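Local atomic coordinates of single-stranded-DNA-specific exonuclease RecJ (Thermus thermophilus, PDB entry 2ZXO), a protein that degrades single-stranded DNA in the 5' to 3' direction as a divalent-metal-dependent exonuclease. Residues A[477-482]-A[490-495]. Residues are numbered along the deposited sequence; the frame is centred on the assembly and turned at random.
Sequences GRHLAF and LAWKQG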
# COMPACT_ATOMS: atom_id res chain seq x y z
N GLY A 477 -10.04 28.23 0.66
CA GLY A 477 -9.57 27.55 -0.53
C GLY A 477 -9.62 26.05 -0.36
O GLY A 477 -9.97 25.54 0.71
N ARG A 478 -9.28 25.35 -1.44
CA ARG A 478 -9.24 23.89 -1.48
C ARG A 478 -10.25 23.10 -0.63
O ARG A 478 -11.17 22.49 -1.16
CB ARG A 478 -7.82 23.42 -1.16
CG ARG A 478 -6.88 23.51 -2.35
CD ARG A 478 -6.50 24.93 -2.73
NE ARG A 478 -5.55 24.92 -3.84
CZ ARG A 478 -5.90 24.80 -5.11
NH1 ARG A 478 -7.18 24.68 -5.44
NH2 ARG A 478 -4.97 24.77 -6.06
N HIS A 479 -10.08 23.10 0.69
CA HIS A 479 -10.99 22.34 1.54
C HIS A 479 -12.47 22.63 1.36
O HIS A 479 -12.88 23.78 1.27
CB HIS A 479 -10.64 22.56 3.01
CG HIS A 479 -10.69 21.30 3.82
ND1 HIS A 479 -10.66 21.31 5.19
CD2 HIS A 479 -10.71 20.00 3.44
CE1 HIS A 479 -10.65 20.06 5.63
NE2 HIS A 479 -10.68 19.25 4.59
N LEU A 480 -13.27 21.58 1.31
CA LEU A 480 -14.71 21.75 1.16
C LEU A 480 -15.42 20.46 1.50
O LEU A 480 -14.79 19.44 1.79
CB LEU A 480 -15.08 22.16 -0.27
CG LEU A 480 -15.20 21.10 -1.37
CD1 LEU A 480 -15.73 21.73 -2.65
CD2 LEU A 480 -13.86 20.44 -1.61
N ALA A 481 -16.74 20.51 1.45
CA ALA A 481 -17.56 19.35 1.75
C ALA A 481 -18.81 19.44 0.89
O ALA A 481 -19.20 20.53 0.46
CB ALA A 481 -17.94 19.34 3.24
N PHE A 482 -19.44 18.31 0.60
CA PHE A 482 -20.64 18.32 -0.21
C PHE A 482 -21.22 16.93 -0.20
O PHE A 482 -20.64 16.03 0.38
CB PHE A 482 -20.32 18.78 -1.64
CG PHE A 482 -19.45 17.84 -2.40
CD1 PHE A 482 -20.01 16.84 -3.19
CD2 PHE A 482 -18.06 17.95 -2.34
CE1 PHE A 482 -19.21 15.96 -3.89
CE2 PHE A 482 -17.25 17.07 -3.05
CZ PHE A 482 -17.83 16.08 -3.82
N LEU A 490 -15.78 14.52 1.87
CA LEU A 490 -14.88 15.61 2.24
C LEU A 490 -13.72 15.59 1.29
O LEU A 490 -13.27 14.52 0.88
CB LEU A 490 -14.40 15.45 3.68
CG LEU A 490 -15.46 15.88 4.71
CD1 LEU A 490 -15.86 14.71 5.61
CD2 LEU A 490 -14.92 17.04 5.53
N ALA A 491 -13.21 16.76 0.92
CA ALA A 491 -12.13 16.78 -0.06
C ALA A 491 -11.36 18.08 -0.20
O ALA A 491 -11.79 19.14 0.24
CB ALA A 491 -12.70 16.39 -1.44
N TRP A 492 -10.23 17.97 -0.86
CA TRP A 492 -9.40 19.12 -1.13
C TRP A 492 -9.48 19.40 -2.62
O TRP A 492 -8.67 18.89 -3.39
CB TRP A 492 -7.97 18.82 -0.71
CG TRP A 492 -7.92 18.64 0.76
CD1 TRP A 492 -8.38 17.56 1.47
CD2 TRP A 492 -7.48 19.61 1.72
NE1 TRP A 492 -8.26 17.81 2.83
CE2 TRP A 492 -7.71 19.06 3.00
CE3 TRP A 492 -6.93 20.89 1.62
CZ2 TRP A 492 -7.39 19.75 4.17
CZ3 TRP A 492 -6.62 21.57 2.78
CH2 TRP A 492 -6.85 20.99 4.04
N LYS A 493 -10.46 20.20 -3.04
CA LYS A 493 -10.62 20.51 -4.45
C LYS A 493 -9.27 20.83 -5.05
O LYS A 493 -8.63 21.80 -4.70
CB LYS A 493 -11.58 21.68 -4.69
CG LYS A 493 -11.85 21.96 -6.17
CD LYS A 493 -12.51 20.79 -6.90
CE LYS A 493 -12.71 21.08 -8.39
NZ LYS A 493 -11.45 21.15 -9.22
N GLN A 494 -8.86 19.97 -5.96
CA GLN A 494 -7.59 20.12 -6.62
C GLN A 494 -7.64 21.27 -7.64
O GLN A 494 -8.15 21.11 -8.76
CB GLN A 494 -7.20 18.77 -7.25
CG GLN A 494 -8.34 17.69 -7.13
CD GLN A 494 -7.85 16.25 -6.82
OE1 GLN A 494 -8.21 15.66 -5.79
NE2 GLN A 494 -7.04 15.68 -7.72
N GLY A 495 -7.15 22.43 -7.20
CA GLY A 495 -7.06 23.65 -8.01
C GLY A 495 -8.21 24.15 -8.85
O GLY A 495 -8.17 23.99 -10.07
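H479 and W492 illustrate how a non-hydrogen-bonded pair of an antiparallel hairpin, its CA atoms 4.5 Å apart, can stack two aromatic side chains. The imidazole is displaced toward the CE2-CZ2 edge of the six-membered ring of the indole in an offset stack, with centroids 3.9 Å apart and planes inclined by 23°. On the same face of the indole, CB of H479 adds a CH-pi contact almost on the normal of that ring, 4.1 Å from its centroid. In W492, chi1 of -65° sets CG anti to the carbonyl carbon, and chi2 of 73° turns the face of the indole toward H479. A481 and L490 meet farther along the same side, methyl against CD2.

The other side of the sheet belongs to L480 and A491, whose backbones exchange two hydrogen bonds: L480 N to A491 O (3.0 Å) and the straighter A491 N to L480 O. CD2 of L480 reaches across to CB of A491 at 4.2 Å and to CB of K493 at 4.0 Å. Just past the paired residues, K493 N gives R478 O a more bent hydrogen bond, from above the carbonyl plane.

In the RecJ OB domain, strand 471-473 flanks hairpin strand 479-484, and strand 517-528 flanks 487-492.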